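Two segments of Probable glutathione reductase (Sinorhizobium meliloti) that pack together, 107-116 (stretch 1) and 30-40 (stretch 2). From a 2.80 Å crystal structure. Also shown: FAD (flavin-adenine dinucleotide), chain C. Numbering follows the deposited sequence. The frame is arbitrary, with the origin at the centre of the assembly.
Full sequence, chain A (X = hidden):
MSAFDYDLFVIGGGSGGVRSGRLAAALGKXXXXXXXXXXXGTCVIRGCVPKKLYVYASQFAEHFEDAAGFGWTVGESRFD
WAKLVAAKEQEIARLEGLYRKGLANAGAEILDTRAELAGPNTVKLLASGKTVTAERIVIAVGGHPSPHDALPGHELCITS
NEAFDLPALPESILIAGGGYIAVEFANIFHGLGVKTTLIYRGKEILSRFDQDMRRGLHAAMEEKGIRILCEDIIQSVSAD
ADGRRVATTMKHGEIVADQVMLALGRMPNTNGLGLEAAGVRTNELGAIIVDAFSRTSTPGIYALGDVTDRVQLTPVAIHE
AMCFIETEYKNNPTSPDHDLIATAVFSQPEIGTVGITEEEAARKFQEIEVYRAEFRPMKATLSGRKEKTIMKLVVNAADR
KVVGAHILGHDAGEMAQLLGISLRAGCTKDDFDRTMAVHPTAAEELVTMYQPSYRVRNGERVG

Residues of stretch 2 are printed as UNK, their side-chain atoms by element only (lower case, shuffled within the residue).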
ATOM      1  N   GLY A 107     -12.906  15.914  30.561  1.00 85.47           N
ATOM      2  CA  GLY A 107     -13.333  16.096  31.952  1.00 87.48           C
ATOM      3  C   GLY A 107     -13.036  14.963  32.926  1.00 87.36           C
ATOM      4  O   GLY A 107     -13.142  15.140  34.140  1.00 88.78           O
ATOM      5  N   ALA A 108     -12.672  13.799  32.398  1.00 85.64           N
ATOM      6  CA  ALA A 108     -12.338  12.640  33.219  1.00 85.58           C
ATOM      7  C   ALA A 108     -11.203  12.931  34.208  1.00 86.12           C
ATOM      8  O   ALA A 108     -10.278  13.685  33.902  1.00 85.89           O
ATOM      9  CB  ALA A 108     -11.977  11.463  32.331  1.00 83.20           C
ATOM     10  N   GLU A 109     -11.285  12.332  35.392  1.00 86.02           N
ATOM     11  CA  GLU A 109     -10.261  12.516  36.407  1.00 86.89           C
ATOM     12  C   GLU A 109      -9.139  11.494  36.264  1.00 86.98           C
ATOM     13  O   GLU A 109      -9.374  10.283  36.315  1.00 87.18           O
ATOM     14  CB  GLU A 109     -10.875  12.437  37.795  1.00 89.61           C
ATOM     15  CG  GLU A 109      -9.871  12.655  38.901  1.00 90.70           C
ATOM     16  CD  GLU A 109     -10.495  12.572  40.269  1.00 94.09           C
ATOM     17  OE1 GLU A 109     -11.737  12.433  40.339  1.00 93.87           O
ATOM     18  OE2 GLU A 109      -9.745  12.651  41.270  1.00 97.20           O
ATOM     19  N   ILE A 110      -7.921  11.996  36.092  1.00 87.33           N
ATOM     20  CA  ILE A 110      -6.739  11.157  35.901  1.00 86.29           C
ATOM     21  C   ILE A 110      -5.985  11.009  37.219  1.00 87.21           C
ATOM     22  O   ILE A 110      -5.706  12.003  37.898  1.00 88.58           O
ATOM     23  CB  ILE A 110      -5.784  11.751  34.840  1.00 84.95           C
ATOM     24  CG1 ILE A 110      -6.527  12.020  33.529  1.00 84.91           C
ATOM     25  CG2 ILE A 110      -4.609  10.818  34.590  1.00 83.83           C
ATOM     26  CD1 ILE A 110      -5.847  13.017  32.611  1.00 83.69           C
ATOM     27  N   LEU A 111      -5.665   9.768  37.576  1.00 86.33           N
ATOM     28  CA  LEU A 111      -4.823   9.486  38.735  1.00 87.18           C
ATOM     29  C   LEU A 111      -3.831   8.399  38.385  1.00 86.51           C
ATOM     30  O   LEU A 111      -4.158   7.473  37.641  1.00 85.23           O
ATOM     31  CB  LEU A 111      -5.654   9.070  39.948  1.00 88.45           C
ATOM     32  CG  LEU A 111      -7.053   8.555  39.646  1.00 87.45           C
ATOM     33  CD1 LEU A 111      -7.345   7.268  40.388  1.00 88.57           C
ATOM     34  CD2 LEU A 111      -8.067   9.627  39.995  1.00 89.32           C
ATOM     35  N   ASP A 112      -2.619   8.524  38.918  1.00 87.45           N
ATOM     36  CA  ASP A 112      -1.536   7.585  38.629  1.00 86.71           C
ATOM     37  C   ASP A 112      -1.328   6.675  39.837  1.00 87.01           C
ATOM     38  O   ASP A 112      -0.694   7.044  40.831  1.00 88.54           O
ATOM     39  CB  ASP A 112      -0.247   8.322  38.249  1.00 86.71           C
ATOM     40  CG  ASP A 112      -0.495   9.486  37.300  1.00 87.44           C
ATOM     41  OD1 ASP A 112      -0.258   9.326  36.092  1.00 86.33           O
ATOM     42  OD2 ASP A 112      -0.933  10.562  37.761  1.00 90.35           O
ATOM     43  N   THR A 113      -1.892   5.481  39.728  1.00 85.64           N
ATOM     44  CA  THR A 113      -1.959   4.523  40.813  1.00 86.91           C
ATOM     45  C   THR A 113      -2.432   3.208  40.219  1.00 85.44           C
ATOM     46  O   THR A 113      -3.120   3.197  39.201  1.00 84.36           O
ATOM     47  CB  THR A 113      -2.945   4.985  41.924  1.00 88.42           C
ATOM     48  OG1 THR A 113      -3.180   3.920  42.852  1.00 89.20           O
ATOM     49  CG2 THR A 113      -4.277   5.417  41.349  1.00 87.84           C
ATOM     50  N   ARG A 114      -2.040   2.102  40.834  1.00 85.23           N
ATOM     51  CA  ARG A 114      -2.688   0.827  40.574  1.00 84.38           C
ATOM     52  C   ARG A 114      -4.039   0.860  41.309  1.00 86.42           C
ATOM     53  O   ARG A 114      -4.153   1.470  42.384  1.00 88.13           O
ATOM     54  CB  ARG A 114      -1.799  -0.327  41.055  1.00 84.02           C
ATOM     55  CG  ARG A 114      -2.402  -1.711  40.904  1.00 84.02           C
ATOM     56  CD  ARG A 114      -1.551  -2.770  41.581  1.00 83.91           C
ATOM     57  NE  ARG A 114      -2.267  -4.043  41.669  1.00 83.56           N
ATOM     58  CZ  ARG A 114      -2.367  -4.924  40.675  1.00 81.76           C
ATOM     59  NH1 ARG A 114      -1.801  -4.684  39.497  1.00 81.25           N
ATOM     60  NH2 ARG A 114      -3.041  -6.047  40.854  1.00 80.67           N
ATOM     61  N   ALA A 115      -5.061   0.240  40.716  1.00 85.71           N
ATOM     62  CA  ALA A 115      -6.378   0.127  41.347  1.00 87.34           C
ATOM     63  C   ALA A 115      -6.793  -1.339  41.520  1.00 89.07           C
ATOM     64  O   ALA A 115      -6.583  -2.169  40.625  1.00 85.87           O
ATOM     65  CB  ALA A 115      -7.423   0.890  40.550  1.00 86.13           C
ATOM     66  N   GLU A 116      -7.361  -1.653  42.685  1.00 90.62           N
ATOM     67  CA  GLU A 116      -7.908  -2.981  42.944  1.00 89.62           C
ATOM     68  C   GLU A 116      -9.362  -2.895  43.355  1.00 91.12           C
ATOM     69  O   GLU A 116      -9.897  -1.806  43.596  1.00 91.68           O
ATOM     70  CB  GLU A 116      -7.103  -3.712  44.010  1.00 94.76           C
ATOM     71  CG  GLU A 116      -6.029  -4.626  43.452  1.00 92.98           C
ATOM     72  CD  GLU A 116      -5.053  -5.097  44.517  1.00 97.47           C
ATOM     73  OE1 GLU A 116      -5.504  -5.575  45.591  1.00 99.35           O
ATOM     74  OE2 GLU A 116      -3.827  -4.986  44.275  1.00101.14           O
ATOM     75  N   UNK A  30     -19.495  11.627  35.487  1.00 91.32           N
ATOM     76  CA  UNK A  30     -18.395  11.560  36.441  1.00 93.69           C
ATOM     77  C   UNK A  30     -17.570  10.297  36.161  1.00 91.59           C
ATOM     78  O   UNK A  30     -18.017   9.184  36.455  1.00 91.76           O
ATOM     79  c   UNK A  30     -18.945  11.514  37.864  1.00 97.29           C
ATOM     80  c   UNK A  30     -18.249  13.183  39.576  1.00 98.60           C
ATOM     81  c   UNK A  30     -18.939  13.526  40.885  1.00 99.01           C
ATOM     82  c   UNK A  30     -19.265  12.858  38.493  1.00 99.79           C
ATOM     83  n   UNK A  30     -18.065  13.179  42.039  1.00 99.08           N
ATOM     84  N   UNK A  31     -16.383  10.467  35.584  1.00 88.18           N
ATOM     85  CA  UNK A  31     -15.510   9.331  35.256  1.00 87.03           C
ATOM     86  C   UNK A  31     -14.194   9.441  36.021  1.00 86.37           C
ATOM     87  O   UNK A  31     -13.693  10.543  36.233  1.00 89.08           O
ATOM     88  c   UNK A  31     -16.492   9.200  32.910  1.00 86.77           C
ATOM     89  c   UNK A  31     -14.335   8.053  33.390  1.00 82.86           C
ATOM     90  c   UNK A  31     -15.209   9.251  33.731  1.00 85.63           C
ATOM     91  N   UNK A  32     -13.640   8.311  36.440  1.00 85.29           N
ATOM     92  CA  UNK A  32     -12.282   8.275  36.990  1.00 86.16           C
ATOM     93  C   UNK A  32     -11.447   7.169  36.323  1.00 83.89           C
ATOM     94  O   UNK A  32     -11.975   6.110  35.978  1.00 83.11           O
ATOM     95  c   UNK A  32     -12.328   8.090  38.496  1.00 87.17           C
ATOM     96  N   UNK A  33     -10.152   7.411  36.134  1.00 82.65           N
ATOM     97  CA  UNK A  33      -9.287   6.415  35.490  1.00 80.53           C
ATOM     98  C   UNK A  33      -7.908   6.288  36.147  1.00 81.00           C
ATOM     99  O   UNK A  33      -7.252   7.290  36.444  1.00 82.69           O
ATOM    100  c   UNK A  33      -9.179   6.639  33.950  1.00 80.30           C
ATOM    101  c   UNK A  33      -8.768   8.071  33.622  1.00 79.79           C
ATOM    102  c   UNK A  33      -8.460   5.384  31.808  1.00 75.24           C
ATOM    103  c   UNK A  33      -8.251   5.594  33.296  1.00 78.08           C
ATOM    104  N   UNK A  34      -7.481   5.047  36.366  1.00 80.17           N
ATOM    105  CA  UNK A  34      -6.212   4.769  37.027  1.00 81.94           C
ATOM    106  C   UNK A  34      -5.251   3.954  36.162  1.00 81.49           C
ATOM    107  O   UNK A  34      -5.602   2.868  35.684  1.00 79.76           O
ATOM    108  c   UNK A  34      -6.464   4.057  38.344  1.00 82.01           C
ATOM    109  N   UNK A  35      -4.040   4.478  35.964  1.00 81.01           N
ATOM    110  CA  UNK A  35      -2.978   3.708  35.313  1.00 79.58           C
ATOM    111  C   UNK A  35      -1.780   3.540  36.248  1.00 81.59           C
ATOM    112  O   UNK A  35      -1.260   4.522  36.787  1.00 83.07           O
ATOM    113  c   UNK A  35      -1.240   3.839  33.406  1.00 78.69           C
ATOM    114  o   UNK A  35      -2.138   2.216  31.902  1.00 74.25           O
ATOM    115  o   UNK A  35      -0.533   1.544  33.234  1.00 73.65           O
ATOM    116  c   UNK A  35      -1.315   2.433  32.815  1.00 75.10           C
ATOM    117  c   UNK A  35      -2.564   4.339  33.974  1.00 78.46           C
ATOM    118  N   UNK A  36      -1.348   2.291  36.425  1.00 80.53           N
ATOM    119  CA  UNK A  36      -0.267   1.930  37.347  1.00 81.28           C
ATOM    120  C   UNK A  36       1.152   2.072  36.768  1.00 82.15           C
ATOM    121  O   UNK A  36       2.141   1.634  37.378  1.00 82.27           O
ATOM    122  o   UNK A  36      -0.007  -2.065  38.671  1.00 82.28           O
ATOM    123  o   UNK A  36      -0.013  -2.967  36.661  1.00 76.02           O
ATOM    124  c   UNK A  36      -0.462   0.490  37.827  1.00 81.05           C
ATOM    125  c   UNK A  36      -0.058  -1.972  37.416  1.00 80.94           C
ATOM    126  c   UNK A  36      -0.175  -0.590  36.791  1.00 79.70           C
ATOM    127  N   UNK A  37       1.259   2.667  35.589  1.00 80.97           N
ATOM    128  CA  UNK A  37       2.529   2.691  34.889  1.00 80.43           C
ATOM    129  C   UNK A  37       2.575   3.909  33.965  1.00 80.53           C
ATOM    130  O   UNK A  37       3.000   4.989  34.400  1.00 82.83           O
ATOM    131  c   UNK A  37       4.106   0.748  32.106  1.00 78.60           C
ATOM    132  c   UNK A  37       6.472   1.160  31.952  1.00 78.12           C
ATOM    133  c   UNK A  37       4.079   1.279  33.400  1.00 79.36           C
ATOM    134  c   UNK A  37       6.462   1.684  33.236  1.00 79.16           C
ATOM    135  c   UNK A  37       5.277   1.735  33.957  1.00 79.66           C
ATOM    136  c   UNK A  37       2.783   1.339  34.175  1.00 79.20           C
ATOM    137  c   UNK A  37       5.295   0.690  31.383  1.00 76.51           C
ATOM    138  N   UNK A  38       2.119   3.750  32.720  1.00 79.25           N
ATOM    139  CA  UNK A  38       2.164   4.823  31.716  1.00 79.53           C
ATOM    140  C   UNK A  38       0.922   4.836  30.823  1.00 78.04           C
ATOM    141  O   UNK A  38       0.592   3.825  30.192  1.00 77.18           O
ATOM    142  n   UNK A  38       6.057   6.307  29.836  1.00 70.42           N
ATOM    143  c   UNK A  38       3.431   4.714  30.856  1.00 77.86           C
ATOM    144  c   UNK A  38       4.716   5.120  31.553  1.00 78.48           C
ATOM    145  n   UNK A  38       7.947   5.583  28.714  1.00 70.54           N
ATOM    146  c   UNK A  38       7.034   6.518  28.954  1.00 71.20           C
ATOM    147  n   UNK A  38       7.103   7.675  28.311  1.00 73.87           N
ATOM    148  c   UNK A  38       5.896   5.072  30.599  1.00 72.90           C
ATOM    149  N   UNK A  39       0.245   5.987  30.783  1.00 79.73           N
ATOM    150  CA  UNK A  39      -0.974   6.183  29.986  1.00 78.07           C
ATOM    151  C   UNK A  39      -0.736   6.002  28.481  1.00 77.97           C
ATOM    152  O   UNK A  39       0.259   6.492  27.933  1.00 77.75           O
ATOM    153  c   UNK A  39      -1.996   7.950  32.769  1.00 80.79           C
ATOM    154  c   UNK A  39      -1.614   7.549  30.293  1.00 77.74           C
ATOM    155  c   UNK A  39      -2.492   7.530  31.536  1.00 79.57           C
ATOM    156  c   UNK A  39      -4.096   7.476  33.825  1.00 80.90           C
ATOM    157  c   UNK A  39      -2.791   7.929  33.906  1.00 80.88           C
ATOM    158  c   UNK A  39      -4.620   7.044  32.614  1.00 79.16           C
ATOM    159  c   UNK A  39      -3.822   7.075  31.481  1.00 79.15           C
ATOM    160  o   UNK A  39      -4.875   7.447  34.965  1.00 82.71           O
ATOM    161  N   UNK A  40      -1.655   5.293  27.823  1.00 77.67           N
ATOM    162  CA  UNK A  40      -1.502   4.938  26.408  1.00 75.72           C
ATOM    163  C   UNK A  40      -1.397   3.434  26.243  1.00 74.64           C
ATOM    164  O   UNK A  40      -1.692   2.909  25.171  1.00 73.80           O
TER
HETATM  165  PA  FAD C 500      -3.334  -2.355  27.386  1.00 71.98           P
HETATM  166  O1A FAD C 500      -2.590  -3.663  27.595  1.00 70.48           O
HETATM  167  O2A FAD C 500      -3.082  -1.460  26.192  1.00 72.80           O
HETATM  168  O5B FAD C 500      -3.145  -1.439  28.692  1.00 72.78           O
HETATM  169  C5B FAD C 500      -3.919  -1.614  29.886  1.00 72.43           C
HETATM  170  C4B FAD C 500      -3.232  -0.771  30.949  1.00 72.55           C
HETATM  171  O4B FAD C 500      -3.692  -1.060  32.268  1.00 71.01           O
HETATM  172  C3B FAD C 500      -1.739  -1.040  30.932  1.00 72.84           C
HETATM  173  O3B FAD C 500      -1.059   0.198  30.678  1.00 71.60           O
HETATM  174  C2B FAD C 500      -1.441  -1.626  32.298  1.00 72.62           C
HETATM  175  O2B FAD C 500      -0.160  -1.216  32.776  1.00 72.55           O
HETATM  176  C1B FAD C 500      -2.575  -1.091  33.160  1.00 73.72           C
HETATM  177  N9A FAD C 500      -2.928  -1.955  34.312  1.00 74.97           N
HETATM  178  C8A FAD C 500      -2.820  -3.296  34.330  1.00 75.00           C
HETATM  179  N7A FAD C 500      -3.243  -3.827  35.503  1.00 76.00           N
HETATM  180  C5A FAD C 500      -3.643  -2.797  36.256  1.00 76.74           C
HETATM  181  C6A FAD C 500      -4.204  -2.683  37.612  1.00 78.41           C
HETATM  182  N6A FAD C 500      -4.375  -3.821  38.328  1.00 79.46           N
HETATM  183  N1A FAD C 500      -4.509  -1.439  38.069  1.00 78.97           N
HETATM  184  C2A FAD C 500      -4.301  -0.337  37.308  1.00 78.08           C
HETATM  185  N3A FAD C 500      -3.789  -0.376  36.055  1.00 77.06           N
HETATM  186  C4A FAD C 500      -3.444  -1.561  35.481  1.00 76.58           C
HETATM  187  N1  FAD C 500      -1.992  -4.738  18.130  1.00 64.60           N
HETATM  188  C2  FAD C 500      -2.292  -4.310  16.883  1.00 64.16           C
HETATM  189  O2  FAD C 500      -3.488  -4.105  16.580  1.00 64.41           O
HETATM  190  N3  FAD C 500      -1.337  -4.100  15.959  1.00 64.02           N
HETATM  191  C4  FAD C 500      -0.025  -4.299  16.199  1.00 64.26           C
HETATM  192  O4  FAD C 500       0.831  -4.078  15.308  1.00 64.22           O
HETATM  193  C4X FAD C 500       0.378  -4.777  17.545  1.00 64.55           C
HETATM  194  N5  FAD C 500       1.671  -4.997  17.870  1.00 64.58           N
HETATM  195  C5X FAD C 500       1.997  -5.427  19.118  1.00 65.29           C
HETATM  196  C6  FAD C 500       3.332  -5.655  19.452  1.00 65.50           C
HETATM  197  C7  FAD C 500       3.677  -6.107  20.730  1.00 65.90           C
HETATM  198  C7M FAD C 500       5.135  -6.335  21.043  1.00 66.33           C
HETATM  199  C8  FAD C 500       2.612  -6.334  21.759  1.00 66.03           C
HETATM  200  C8M FAD C 500       2.922  -6.805  23.154  1.00 66.53           C
HETATM  201  C9  FAD C 500       1.283  -6.110  21.427  1.00 66.02           C
HETATM  202  C9A FAD C 500       0.936  -5.670  20.151  1.00 65.10           C
HETATM  203  N10 FAD C 500      -0.418  -5.443  19.830  1.00 65.06           N
HETATM  204  C10 FAD C 500      -0.721  -4.992  18.523  1.00 64.81           C
HETATM  205  C1' FAD C 500      -1.460  -5.688  20.843  1.00 65.65           C
HETATM  206  C2' FAD C 500      -1.979  -4.417  21.499  1.00 67.39           C
HETATM  207  O2' FAD C 500      -0.884  -3.686  22.059  1.00 66.91           O
HETATM  208  C3' FAD C 500      -3.027  -4.752  22.563  1.00 69.69           C
HETATM  209  O3' FAD C 500      -3.980  -5.649  21.980  1.00 68.86           O
HETATM  210  C4' FAD C 500      -3.760  -3.520  23.095  1.00 68.81           C
HETATM  211  O4' FAD C 500      -2.841  -2.693  23.820  1.00 70.33           O
HETATM  212  C5' FAD C 500      -4.906  -3.917  24.011  1.00 70.03           C
HETATM  213  O5' FAD C 500      -5.064  -2.909  25.006  1.00 71.78           O
HETATM  214  P   FAD C 500      -5.912  -3.112  26.367  1.00 71.47           P
HETATM  215  O1P FAD C 500      -7.075  -2.138  26.380  1.00 71.86           O
HETATM  216  O2P FAD C 500      -6.156  -4.583  26.605  1.00 71.28           O
HETATM  217  O3P FAD C 500      -4.919  -2.604  27.523  1.00 72.18           O

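Position 30 carries four carbons in a row ending in a nitrogen, directed away from stretch 1 and touching none of it; an unbranched chain with a terminal amine is lysine, K30. Position 31 has three side-chain carbons, one carrying the other two. Its CB lies 4.2 Å from CB of A108, and its backbone O accepts a hydrogen bond from N of E109 at 3.1 Å, the start of a parallel ladder. The short fork is valine, V31.

At position 32 a single carbon follows CA, on the same face of the sheet as the side chain of E109, and its CA sits 3.6 Å from O of E109 in a CA-H...O contact. One carbon means alanine, A32. Position 33 has four carbons, forked at the first, with one arm two carbons long. Its N gives a hydrogen bond to O of E109 at 3.0 Å, and its O receives one from N of L111 at 3.2 Å, so this residue bonds to the residues before and after its bridge partner I110, as parallel strands require. The uneven fork is isoleucine, I33.

Position 34 again has one carbon, and it is well used: its CB meets CD1 of L111 at 3.9 Å and CB of A115 at 4.0 Å, and approaches O of T113 at 3.6 Å. It is alanine, A34, a small residue in a crowded place.

Position 35 has three carbons, the third bearing two oxygens. These oxygens turn to the cofactor, taking hydrogen bonds from O3B of FAD at 2.6 Å and O2B of FAD at 2.8 Å, while the backbone N makes a weak bond to O of L111 at 3.4 Å. The carboxylate on a three-carbon chain is glutamate, E35. Position 36 has the same makeup, but one oxygen stands 3.3 Å from NH1 of R114, near the guanidinium plane, in a hydrogen-bonded salt bridge. It is glutamate too, E36, and the bonded oxygen is OE1.

Position 37, one carbon then a plain six-carbon ring, points away from stretch 1: phenylalanine, F37. Position 38 has three carbons, a nitrogen, then a carbon with two more nitrogens, also directed away: arginine, R38. Position 39 has one carbon and a six-membered ring bearing an oxygen, which lies 2.8 Å from O of L111 and 3.4 Å from CG2 of I110. It is tyrosine, Y39. Position 40 has no side chain, and at phi 116° a CB would jam against the preceding carbonyl O: glycine, G40.

The rule is a parallel backbone ladder, firm from E109 to L111 and weaker beyond, where N of T113 reaches O of E35 at 3.2 Å. Small alanines line one face, and Y39 returns to cover I110 on the other. Toward the C-terminal end of the ladder, chemistry turns to the cofactor: E35 holds the ribose, while N of A115 bonds N1A of FAD at 3.2 Å.

Stretch 2 (30-40) KVAIAEEFRYG
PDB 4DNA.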